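Local coordinates for protein purine nucleoside phosphorylase (Thermus thermophilus, PDB 1ODK) that probably catalyses the phosphate-dependent cleavage of purine nucleosides, releasing the free base and a sugar 1-phosphate, at residues Glu27-Thr32 and Arg223-Ala228; Met65-Ala70 and Asp113-Gln118; Val73-Val78 and Phe186-Met191; Arg140-Ala143 and Pro147-Val150. All coordinates share one frame; numbering follows the deposited sequence.

Interaction 1: Glu27-Thr32 and Arg223-Ala228; sequences EWIAKT and RMVEVA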
loop_
_atom_site.group_PDB
_atom_site.type_symbol
_atom_site.label_atom_id
_atom_site.label_comp_id
_atom_site.label_asym_id
_atom_site.label_seq_id
_atom_site.Cartn_x
_atom_site.Cartn_y
_atom_site.Cartn_z
ATOM N N GLU B 27 33.881 9.425 -19.954
ATOM C CA GLU B 27 34.946 9.855 -20.857
ATOM C C GLU B 27 36.303 9.796 -20.163
ATOM O O GLU B 27 37.278 9.295 -20.726
ATOM C CB GLU B 27 34.680 11.281 -21.341
ATOM C CG GLU B 27 35.777 11.852 -22.223
ATOM C CD GLU B 27 35.462 13.258 -22.690
ATOM O OE1 GLU B 27 35.245 14.140 -21.831
ATOM O OE2 GLU B 27 35.428 13.478 -23.917
ATOM N N TRP B 28 36.359 10.308 -18.937
ATOM C CA TRP B 28 37.596 10.311 -18.165
ATOM C C TRP B 28 38.110 8.892 -17.929
ATOM O O TRP B 28 39.310 8.627 -18.033
ATOM C CB TRP B 28 37.377 11.000 -16.817
ATOM C CG TRP B 28 38.577 10.950 -15.940
ATOM C CD1 TRP B 28 39.683 11.743 -16.014
ATOM C CD2 TRP B 28 38.817 10.021 -14.874
ATOM N NE1 TRP B 28 40.601 11.366 -15.058
ATOM C CE2 TRP B 28 40.092 10.311 -14.345
ATOM C CE3 TRP B 28 38.074 8.971 -14.315
ATOM C CZ2 TRP B 28 40.646 9.588 -13.283
ATOM C CZ3 TRP B 28 38.625 8.252 -13.257
ATOM C CH2 TRP B 28 39.899 8.566 -12.754
ATOM N N ILE B 29 37.197 7.981 -17.605
ATOM C CA ILE B 29 37.565 6.592 -17.356
ATOM C C ILE B 29 38.144 5.949 -18.614
ATOM O O ILE B 29 39.195 5.312 -18.573
ATOM C CB ILE B 29 36.342 5.750 -16.913
ATOM C CG1 ILE B 29 35.831 6.226 -15.552
ATOM C CG2 ILE B 29 36.719 4.277 -16.847
ATOM C CD1 ILE B 29 34.519 5.571 -15.155
ATOM N N ALA B 30 37.445 6.112 -19.729
ATOM C CA ALA B 30 37.886 5.530 -20.986
ATOM C C ALA B 30 39.273 6.018 -21.393
ATOM O O ALA B 30 40.154 5.220 -21.706
ATOM C CB ALA B 30 36.876 5.842 -22.083
ATOM N N LYS B 31 39.464 7.332 -21.380
ATOM C CA LYS B 31 40.739 7.922 -21.769
ATOM C C LYS B 31 41.877 7.653 -20.789
ATOM O O LYS B 31 43.029 7.498 -21.198
ATOM C CB LYS B 31 40.568 9.433 -21.959
ATOM C CG LYS B 31 39.776 9.794 -23.209
ATOM C CD LYS B 31 39.468 11.280 -23.293
ATOM C CE LYS B 31 39.058 11.669 -24.710
ATOM N NZ LYS B 31 37.991 10.776 -25.247
ATOM N N THR B 32 41.552 7.583 -19.502
ATOM C CA THR B 32 42.552 7.357 -18.465
ATOM C C THR B 32 42.993 5.901 -18.278
ATOM O O THR B 32 44.179 5.633 -18.077
ATOM C CB THR B 32 42.050 7.885 -17.098
ATOM O OG1 THR B 32 41.802 9.291 -17.191
ATOM C CG2 THR B 32 43.078 7.634 -16.010
ATOM N N ARG B 223 39.981 5.677 -7.228
ATOM C CA ARG B 223 40.119 4.436 -6.468
ATOM C C ARG B 223 38.998 3.458 -6.796
ATOM O O ARG B 223 39.226 2.262 -6.987
ATOM C CB ARG B 223 40.097 4.738 -4.970
ATOM C CG ARG B 223 41.227 5.634 -4.490
ATOM C CD ARG B 223 41.019 6.028 -3.034
ATOM N NE ARG B 223 42.165 6.760 -2.502
ATOM C CZ ARG B 223 42.264 7.180 -1.246
ATOM N NH1 ARG B 223 41.280 6.942 -0.388
ATOM N NH2 ARG B 223 43.348 7.832 -0.848
ATOM N N MET B 224 37.779 3.980 -6.848
ATOM C CA MET B 224 36.610 3.168 -7.148
ATOM C C MET B 224 36.690 2.517 -8.538
ATOM O O MET B 224 36.359 1.340 -8.702
ATOM C CB MET B 224 35.362 4.049 -7.011
ATOM C CG MET B 224 34.219 3.720 -7.929
ATOM S SD MET B 224 32.876 4.859 -7.595
ATOM C CE MET B 224 33.269 6.231 -8.665
ATOM N N VAL B 225 37.132 3.281 -9.534
ATOM C CA VAL B 225 37.250 2.766 -10.898
ATOM C C VAL B 225 38.332 1.687 -11.000
ATOM O O VAL B 225 38.145 0.668 -11.667
ATOM C CB VAL B 225 37.569 3.910 -11.893
ATOM C CG1 VAL B 225 37.835 3.343 -13.288
ATOM C CG2 VAL B 225 36.393 4.889 -11.939
ATOM N N GLU B 226 39.463 1.915 -10.339
ATOM C CA GLU B 226 40.551 0.943 -10.350
ATOM C C GLU B 226 40.054 -0.372 -9.746
ATOM O O GLU B 226 40.341 -1.456 -10.263
ATOM C CB GLU B 226 41.739 1.465 -9.539
ATOM C CG GLU B 226 42.937 0.524 -9.527
ATOM C CD GLU B 226 44.093 1.053 -8.696
ATOM O OE1 GLU B 226 45.171 0.421 -8.714
ATOM O OE2 GLU B 226 43.925 2.093 -8.024
ATOM N N VAL B 227 39.312 -0.278 -8.645
ATOM C CA VAL B 227 38.783 -1.479 -8.003
ATOM C C VAL B 227 37.831 -2.201 -8.950
ATOM O O VAL B 227 37.916 -3.418 -9.125
ATOM C CB VAL B 227 38.029 -1.139 -6.693
ATOM C CG1 VAL B 227 37.274 -2.361 -6.193
ATOM C CG2 VAL B 227 39.021 -0.681 -5.628
ATOM N N ALA B 228 36.931 -1.447 -9.572
ATOM C CA ALA B 228 35.959 -2.033 -10.489
ATOM C C ALA B 228 36.611 -2.703 -11.700
ATOM O O ALA B 228 36.225 -3.805 -12.081
ATOM C CB ALA B 228 34.963 -0.966 -10.948
#
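Helix 23-33 packs against the long C-terminal helix 214-233 of this phosphorylase-superfamily fold through Ile-29 and Trp-28 on one side and Val-225 on the other. Within these turns the backbones are nearest at Ile-29 and Val-225, whose CA atoms are 7.5 Å apart, and there the two branched side chains meet at a slant. Branch is matched to branch. CG2 of Ile-29 rests 3.8 Å from CG1 of Val-225, while CD1 of Ile-29 reaches CG2 of Val-225, also at 3.8 Å. A chi1 of -66° sets CG1 of Ile-29 opposite its own carbonyl carbon, so that the longer arm runs beside Val-225 with CG1 still 3.9 Å from CG2 of the valine. Trp-28 joins from the flank: CZ3, at the edge of the indole, comes within 4.2 Å of CG2 of Val-225, which lies near the ring plane. The indole leans further on Gln-218, Val-221 and Arg-222, the preceding turns of helix 214-233. One of its faces carries OG1 of Thr-32, set toward the rim; this hydroxyl donates to O of Trp-28 over 2.7 Å, and N of Thr-32 reaches the same oxygen from the other face of the carbonyl plane. An alanine at Ile-29 takes away the carbons facing both branches of Val-225 and is likely to open a gap between the helices. No hydrogen bond or ion pair crosses between 27-32 and 223-228, which implies that shape and the exclusion of water hold these turns together.

Interaction 2: Met65-Ala70 and Asp113-Gln118; sequences MGTPSA and DGTTRQ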
loop_
_atom_site.group_PDB
_atom_site.type_symbol
_atom_site.label_atom_id
_atom_site.label_comp_id
_atom_site.label_asym_id
_atom_site.label_seq_id
_atom_site.Cartn_x
_atom_site.Cartn_y
_atom_site.Cartn_z
ATOM N N MET B 65 21.084 9.788 -14.478
ATOM C CA MET B 65 20.724 9.725 -13.064
ATOM C C MET B 65 19.347 9.116 -12.858
ATOM O O MET B 65 18.410 9.420 -13.600
ATOM C CB MET B 65 20.731 11.129 -12.450
ATOM C CG MET B 65 22.023 11.902 -12.664
ATOM S SD MET B 65 21.920 13.554 -11.950
ATOM C CE MET B 65 20.967 14.406 -13.171
ATOM N N GLY B 66 19.227 8.266 -11.842
ATOM C CA GLY B 66 17.949 7.642 -11.532
ATOM C C GLY B 66 17.758 6.261 -12.124
ATOM O O GLY B 66 18.280 5.964 -13.200
ATOM N N THR B 67 17.006 5.412 -11.424
ATOM C CA THR B 67 16.752 4.058 -11.897
ATOM C C THR B 67 15.999 3.985 -13.227
ATOM O O THR B 67 16.182 3.035 -13.985
ATOM C CB THR B 67 15.997 3.214 -10.832
ATOM O OG1 THR B 67 14.838 3.923 -10.373
ATOM C CG2 THR B 67 16.910 2.916 -9.647
ATOM N N PRO B 68 15.139 4.977 -13.536
ATOM C CA PRO B 68 14.446 4.864 -14.826
ATOM C C PRO B 68 15.448 4.959 -15.981
ATOM O O PRO B 68 15.352 4.230 -16.972
ATOM C CB PRO B 68 13.477 6.051 -14.813
ATOM C CG PRO B 68 13.189 6.242 -13.348
ATOM C CD PRO B 68 14.565 6.068 -12.725
ATOM N N SER B 69 16.405 5.871 -15.844
ATOM C CA SER B 69 17.422 6.066 -16.868
ATOM C C SER B 69 18.383 4.880 -16.883
ATOM O O SER B 69 18.730 4.364 -17.946
ATOM C CB SER B 69 18.202 7.362 -16.602
ATOM O OG SER B 69 19.102 7.651 -17.664
ATOM N N ALA B 70 18.807 4.444 -15.700
ATOM C CA ALA B 70 19.741 3.326 -15.607
ATOM C C ALA B 70 19.123 2.033 -16.124
ATOM O O ALA B 70 19.810 1.226 -16.751
ATOM C CB ALA B 70 20.209 3.146 -14.162
ATOM N N ASP B 113 12.876 3.168 -4.874
ATOM C CA ASP B 113 12.578 3.696 -6.205
ATOM C C ASP B 113 11.355 3.061 -6.872
ATOM O O ASP B 113 10.988 1.920 -6.579
ATOM C CB ASP B 113 13.790 3.482 -7.109
ATOM C CG ASP B 113 13.987 2.027 -7.463
ATOM O OD1 ASP B 113 13.915 1.702 -8.665
ATOM O OD2 ASP B 113 14.203 1.210 -6.540
ATOM N N GLY B 114 10.747 3.796 -7.800
ATOM C CA GLY B 114 9.569 3.295 -8.490
ATOM C C GLY B 114 9.838 2.389 -9.681
ATOM O O GLY B 114 8.930 1.723 -10.173
ATOM N N THR B 115 11.076 2.364 -10.164
ATOM C CA THR B 115 11.396 1.509 -11.297
ATOM C C THR B 115 11.369 0.044 -10.871
ATOM O O THR B 115 10.758 -0.788 -11.539
ATOM C CB THR B 115 12.785 1.853 -11.894
ATOM O OG1 THR B 115 12.782 3.215 -12.334
ATOM C CG2 THR B 115 13.096 0.951 -13.089
ATOM N N THR B 116 12.021 -0.285 -9.761
ATOM C CA THR B 116 11.996 -1.671 -9.313
ATOM C C THR B 116 10.550 -2.016 -8.963
ATOM O O THR B 116 10.071 -3.116 -9.255
ATOM C CB THR B 116 12.888 -1.892 -8.076
ATOM O OG1 THR B 116 12.446 -1.047 -7.010
ATOM C CG2 THR B 116 14.348 -1.573 -8.408
ATOM N N ARG B 117 9.856 -1.057 -8.355
ATOM C CA ARG B 117 8.462 -1.244 -7.962
ATOM C C ARG B 117 7.587 -1.611 -9.158
ATOM O O ARG B 117 6.744 -2.504 -9.067
ATOM C CB ARG B 117 7.914 0.026 -7.303
ATOM C CG ARG B 117 6.477 -0.108 -6.800
ATOM C CD ARG B 117 5.944 1.230 -6.324
ATOM N NE ARG B 117 4.522 1.171 -6.006
ATOM C CZ ARG B 117 4.020 0.536 -4.954
ATOM N NH1 ARG B 117 4.829 -0.090 -4.110
ATOM N NH2 ARG B 117 2.710 0.524 -4.751
ATOM N N GLN B 118 7.787 -0.924 -10.279
ATOM C CA GLN B 118 7.001 -1.213 -11.476
ATOM C C GLN B 118 7.308 -2.612 -12.006
ATOM O O GLN B 118 6.392 -3.374 -12.315
ATOM C CB GLN B 118 7.273 -0.168 -12.567
ATOM C CG GLN B 118 6.235 -0.169 -13.679
ATOM C CD GLN B 118 6.488 0.903 -14.723
ATOM O OE1 GLN B 118 6.911 2.015 -14.401
ATOM N NE2 GLN B 118 6.212 0.577 -15.982
#
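Thr-67 and Asp-113 make the tight core of this contact: OG1 of Thr-67 donates to OD1 of Asp-113 over 2.9 Å, meeting it on the anti side and 28° out of the carboxylate plane. The same hydroxyl lies 2.9 Å from OG1 of Thr-115. Its chi1 of 51° puts OG1 of Thr-67 between the backbone N and the carbonyl carbon, facing the other segment, and turns CG2 toward Asp-113, 3.4 Å from OD1. Pro-68 belongs to the close part too. Its ring slants past Thr-115 with CG of Pro-68 3.2 Å from OG1 of Thr-115, an approach of carbon to oxygen; the proline N is also near but has no hydrogen to share. Asp-157 of the second subunit closes over both Pro-68 and Thr-115.

Two helix beginnings meet here, 67-79 with Gly-66 at its N-cap and 114-120 with Asp-113 at its own. Asp-113 caps with OD1, which takes N of Thr-116 at 3.0 Å from the face opposite to Thr-67. OG1 of Thr-116 comes to OD2 of Asp-113 at 2.9 Å from above the plane, and Ser-183 of helix 182-192 bonds OD2 as well. Four bonds thus pin the carboxylate's rotation, and together with the helix N-terminus they would be expected to favour its charged form.

The loose side is the later turn, where Arg-117 and Gln-118 do not touch 65-70. Gln-118 bonds through OE1 to backbone N atoms of Asp-157 and Ala-158 of the second subunit, whereas Arg-117 stands exposed to solvent.

Interaction 3: Val73-Val78 and Phe186-Met191; sequences VVEELV and FLLGRM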
loop_
_atom_site.group_PDB
_atom_site.type_symbol
_atom_site.label_atom_id
_atom_site.label_comp_id
_atom_site.label_asym_id
_atom_site.label_seq_id
_atom_site.Cartn_x
_atom_site.Cartn_y
_atom_site.Cartn_z
ATOM N N VAL B 73 19.207 1.917 -19.896
ATOM C CA VAL B 73 20.566 1.660 -20.363
ATOM C C VAL B 73 20.982 0.209 -20.125
ATOM O O VAL B 73 21.577 -0.425 -21.001
ATOM C CB VAL B 73 21.575 2.622 -19.683
ATOM C CG1 VAL B 73 23.010 2.261 -20.085
ATOM C CG2 VAL B 73 21.272 4.052 -20.092
ATOM N N VAL B 74 20.658 -0.319 -18.951
ATOM C CA VAL B 74 20.990 -1.704 -18.622
ATOM C C VAL B 74 20.252 -2.678 -19.550
ATOM O O VAL B 74 20.860 -3.595 -20.100
ATOM C CB VAL B 74 20.643 -2.018 -17.139
ATOM C CG1 VAL B 74 20.790 -3.506 -16.858
ATOM C CG2 VAL B 74 21.562 -1.228 -16.218
ATOM N N GLU B 75 18.946 -2.479 -19.729
ATOM C CA GLU B 75 18.157 -3.349 -20.603
ATOM C C GLU B 75 18.758 -3.390 -22.010
ATOM O O GLU B 75 18.879 -4.453 -22.622
ATOM C CB GLU B 75 16.704 -2.851 -20.683
ATOM C CG GLU B 75 15.894 -3.044 -19.396
ATOM C CD GLU B 75 15.247 -4.420 -19.296
ATOM O OE1 GLU B 75 15.827 -5.405 -19.800
ATOM O OE2 GLU B 75 14.155 -4.523 -18.695
ATOM N N GLU B 76 19.133 -2.227 -22.526
ATOM C CA GLU B 76 19.703 -2.161 -23.861
ATOM C C GLU B 76 21.122 -2.731 -23.916
ATOM O O GLU B 76 21.487 -3.388 -24.891
ATOM C CB GLU B 76 19.634 -0.718 -24.374
ATOM C CG GLU B 76 18.183 -0.287 -24.634
ATOM C CD GLU B 76 18.031 1.150 -25.106
ATOM O OE1 GLU B 76 19.049 1.804 -25.420
ATOM O OE2 GLU B 76 16.877 1.626 -25.167
ATOM N N LEU B 77 21.906 -2.511 -22.864
ATOM C CA LEU B 77 23.268 -3.042 -22.810
ATOM C C LEU B 77 23.258 -4.571 -22.846
ATOM O O LEU B 77 24.113 -5.189 -23.484
ATOM C CB LEU B 77 23.989 -2.571 -21.540
ATOM C CG LEU B 77 24.545 -1.146 -21.554
ATOM C CD1 LEU B 77 25.209 -0.850 -20.218
ATOM C CD2 LEU B 77 25.555 -0.994 -22.693
ATOM N N VAL B 78 22.290 -5.177 -22.159
ATOM C CA VAL B 78 22.174 -6.628 -22.130
ATOM C C VAL B 78 21.853 -7.143 -23.533
ATOM O O VAL B 78 22.382 -8.172 -23.963
ATOM C CB VAL B 78 21.077 -7.089 -21.140
ATOM C CG1 VAL B 78 20.785 -8.576 -21.329
ATOM C CG2 VAL B 78 21.536 -6.834 -19.713
ATOM N N PHE B 186 20.613 -4.248 -9.879
ATOM C CA PHE B 186 20.609 -5.537 -9.191
ATOM C C PHE B 186 19.411 -6.380 -9.619
ATOM O O PHE B 186 19.558 -7.563 -9.928
ATOM C CB PHE B 186 20.597 -5.325 -7.669
ATOM C CG PHE B 186 21.891 -4.767 -7.115
ATOM C CD1 PHE B 186 21.962 -4.320 -5.799
ATOM C CD2 PHE B 186 23.039 -4.699 -7.907
ATOM C CE1 PHE B 186 23.155 -3.812 -5.274
ATOM C CE2 PHE B 186 24.234 -4.194 -7.398
ATOM C CZ PHE B 186 24.291 -3.749 -6.078
ATOM N N LEU B 187 18.229 -5.769 -9.634
ATOM C CA LEU B 187 17.014 -6.468 -10.041
ATOM C C LEU B 187 17.150 -6.986 -11.467
ATOM O O LEU B 187 16.885 -8.160 -11.745
ATOM C CB LEU B 187 15.802 -5.529 -9.956
ATOM C CG LEU B 187 14.484 -6.108 -10.486
ATOM C CD1 LEU B 187 14.103 -7.320 -9.652
ATOM C CD2 LEU B 187 13.382 -5.051 -10.440
ATOM N N LEU B 188 17.560 -6.109 -12.378
ATOM C CA LEU B 188 17.706 -6.504 -13.772
ATOM C C LEU B 188 18.773 -7.575 -13.954
ATOM O O LEU B 188 18.680 -8.398 -14.865
ATOM C CB LEU B 188 18.016 -5.280 -14.641
ATOM C CG LEU B 188 16.797 -4.364 -14.826
ATOM C CD1 LEU B 188 17.196 -3.099 -15.572
ATOM C CD2 LEU B 188 15.702 -5.116 -15.587
ATOM N N GLY B 189 19.786 -7.567 -13.093
ATOM C CA GLY B 189 20.824 -8.578 -13.188
ATOM C C GLY B 189 20.204 -9.956 -13.016
ATOM O O GLY B 189 20.498 -10.892 -13.772
ATOM N N ARG B 190 19.334 -10.091 -12.022
ATOM C CA ARG B 190 18.673 -11.370 -11.786
ATOM C C ARG B 190 17.629 -11.684 -12.865
ATOM O O ARG B 190 17.569 -12.804 -13.375
ATOM C CB ARG B 190 18.019 -11.384 -10.398
ATOM C CG ARG B 190 19.010 -11.458 -9.229
ATOM C CD ARG B 190 19.933 -12.667 -9.373
ATOM N NE ARG B 190 20.366 -13.214 -8.091
ATOM C CZ ARG B 190 21.288 -12.669 -7.304
ATOM N NH1 ARG B 190 21.898 -11.545 -7.666
ATOM N NH2 ARG B 190 21.604 -13.249 -6.150
ATOM N N MET B 191 16.819 -10.694 -13.225
ATOM C CA MET B 191 15.782 -10.898 -14.239
ATOM C C MET B 191 16.336 -11.282 -15.607
ATOM O O MET B 191 15.773 -12.135 -16.303
ATOM C CB MET B 191 14.938 -9.627 -14.409
ATOM C CG MET B 191 14.040 -9.265 -13.229
ATOM S SD MET B 191 13.190 -7.693 -13.531
ATOM C CE MET B 191 12.033 -8.168 -14.808
#
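Leu-188 reaches both Val-74 and Glu-75, each at a different attitude. Against Val-74 it lies at a slant, CD1 of Leu-188 resting 3.8 Å from CG1 of Val-74 and 3.9 Å from its CB. Against Glu-75 it stands roughly at a right angle: the glutamate chain folds over at chi2 (-86°), bringing its carboxylate across the leucine, with OE2 of Glu-75 3.5 Å from CD2 of Leu-188. That touch is a plain van der Waals one. The carboxylate is held elsewhere, OE2 forming a hydrogen bond with Tyr-119 OH and a salt bridge with Arg-192, so the buried carboxylate, presumably charged, lies beside a leucine methyl while its polar partners are elsewhere. Replacing Leu-188 by an alanine would probably cost Val-74 most of its apolar contact across the interface, CD1 being its nearest partner, and leave the bent glutamate chain unsupported on that side. The contact joins helix 67-79 to helix 182-192. Tyr-119 of helix 114-120 also touches Leu-188, making this a three-helix meeting, while on the sheet side Val-74 and Leu-77 pack on Leu-19 of strand 16-20, and Val-73 on Gln-61 of strand 56-61.

Interaction 4: Arg140-Ala143 and Pro147-Val150; sequences RAEA and PHRV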
loop_
_atom_site.group_PDB
_atom_site.type_symbol
_atom_site.label_atom_id
_atom_site.label_comp_id
_atom_site.label_asym_id
_atom_site.label_seq_id
_atom_site.Cartn_x
_atom_site.Cartn_y
_atom_site.Cartn_z
ATOM N N ARG B 140 39.099 -7.009 -4.235
ATOM C CA ARG B 140 39.979 -6.022 -4.850
ATOM C C ARG B 140 40.112 -4.781 -3.967
ATOM O O ARG B 140 41.191 -4.196 -3.870
ATOM C CB ARG B 140 39.462 -5.631 -6.239
ATOM C CG ARG B 140 39.552 -6.736 -7.293
ATOM C CD ARG B 140 40.974 -7.290 -7.411
ATOM N NE ARG B 140 41.155 -8.498 -6.607
ATOM C CZ ARG B 140 42.318 -8.906 -6.104
ATOM N NH1 ARG B 140 43.423 -8.200 -6.313
ATOM N NH2 ARG B 140 42.376 -10.026 -5.390
ATOM N N ALA B 141 39.020 -4.378 -3.323
ATOM C CA ALA B 141 39.049 -3.215 -2.441
ATOM C C ALA B 141 40.019 -3.487 -1.290
ATOM O O ALA B 141 40.798 -2.615 -0.899
ATOM C CB ALA B 141 37.655 -2.932 -1.892
ATOM N N GLU B 142 39.966 -4.700 -0.751
ATOM C CA GLU B 142 40.848 -5.084 0.347
ATOM C C GLU B 142 42.304 -5.061 -0.087
ATOM O O GLU B 142 43.167 -4.521 0.606
ATOM C CB GLU B 142 40.511 -6.493 0.841
ATOM C CG GLU B 142 39.398 -6.553 1.860
ATOM C CD GLU B 142 39.138 -7.967 2.339
ATOM O OE1 GLU B 142 38.509 -8.128 3.405
ATOM O OE2 GLU B 142 39.554 -8.919 1.647
ATOM N N ALA B 143 42.570 -5.661 -1.241
ATOM C CA ALA B 143 43.920 -5.736 -1.777
ATOM C C ALA B 143 44.546 -4.364 -2.038
ATOM O O ALA B 143 45.702 -4.131 -1.682
ATOM C CB ALA B 143 43.916 -6.558 -3.054
ATOM N N PRO B 147 40.433 3.001 1.941
ATOM C CA PRO B 147 39.388 2.962 2.968
ATOM C C PRO B 147 38.036 2.642 2.334
ATOM O O PRO B 147 37.628 3.293 1.369
ATOM C CB PRO B 147 39.433 4.369 3.550
ATOM C CG PRO B 147 40.888 4.704 3.455
ATOM C CD PRO B 147 41.239 4.228 2.065
ATOM N N HIS B 148 37.345 1.647 2.876
ATOM C CA HIS B 148 36.054 1.254 2.326
ATOM C C HIS B 148 35.174 0.562 3.349
ATOM O O HIS B 148 35.638 0.147 4.411
ATOM C CB HIS B 148 36.255 0.301 1.150
ATOM C CG HIS B 148 36.840 -1.018 1.546
ATOM N ND1 HIS B 148 38.144 -1.155 1.971
ATOM C CD2 HIS B 148 36.286 -2.252 1.625
ATOM C CE1 HIS B 148 38.369 -2.416 2.297
ATOM N NE2 HIS B 148 37.257 -3.102 2.097
ATOM N N ARG B 149 33.898 0.437 3.004
ATOM C CA ARG B 149 32.914 -0.231 3.845
ATOM C C ARG B 149 32.136 -1.186 2.944
ATOM O O ARG B 149 32.098 -1.015 1.724
ATOM C CB ARG B 149 31.956 0.788 4.479
ATOM C CG ARG B 149 32.597 1.743 5.486
ATOM C CD ARG B 149 33.124 0.997 6.704
ATOM N NE ARG B 149 32.069 0.233 7.365
ATOM C CZ ARG B 149 31.086 0.774 8.081
ATOM N NH1 ARG B 149 31.021 2.090 8.242
ATOM N NH2 ARG B 149 30.151 -0.004 8.613
ATOM N N VAL B 150 31.529 -2.200 3.548
ATOM C CA VAL B 150 30.746 -3.170 2.803
ATOM C C VAL B 150 29.363 -3.242 3.448
ATOM O O VAL B 150 29.231 -3.528 4.640
ATOM C CB VAL B 150 31.415 -4.563 2.833
ATOM C CG1 VAL B 150 30.606 -5.556 2.013
ATOM C CG2 VAL B 150 32.838 -4.462 2.287
HETATM O O HOH W 1 36.994 -5.249 3.850
#
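NE2 of His-148 bonds a water at 2.8 Å, and that water donates onward to OE1 of Glu-142 over a longer 3.3 Å, bridging the strand residue to the helix residue. The two side chains have no direct polar bond: NE2 of His-148 and OE1 of Glu-142 stay 5.3 Å apart, with carboxylate and imidazole planes turned 77° against each other. Only the aliphatic part of the glutamate comes close, CG of Glu-142 lying 4.1 Å from NE2 of His-148. The firmer partner of Glu-142 OE1 is Arg-135 of the third subunit, a salt bridge that ties this corner into the assembly.

Helix 131-144 gives way here, within a few residues, to the short strand 148-150, which runs parallel beside strand 103-106 in the mixed sheet. The imidazole lies between helix and strand. A chi1 of 66° sets the ring between its own backbone N and carbonyl carbon, with one face laid on Ala-141, whose CB sits 3.9 Å from the centroid of the His-148 ring and 13° off its normal. This is a CH-pi contact, and the small alanine lets the ring settle close over the helix. The ring's other nitrogen, ND1 of His-148, is hydrogen-bonded to the carbonyl O of Tyr-146 in the turn, fixing the rotation about chi2 from one nitrogen while the water occupies the other.

Along the chain, interaction 1 closes a loop of 190 residues, most of the chain, with the other three nested inside it; interactions 2 and 3 interlock, their segments alternating, and interaction 4 lies within the loop of interaction 3. Interactions 2 and 3 share helix 67-79, have centres 12 Å apart and touch where Leu-187 packs on Thr-116. Interactions 1 and 4, with centres 16 Å apart, meet where Val-227 of helix 214-233 leans on Arg-140. Interaction 2 lies across the chain's centre from 1 and 4, and interaction 3 from 4. Interactions 2 and 3 both touch the second subunit, and 3 and 4 the third, so three of the four contacts border other chains of the six-chain assembly, whereas no other chain touches the segments of interaction 1.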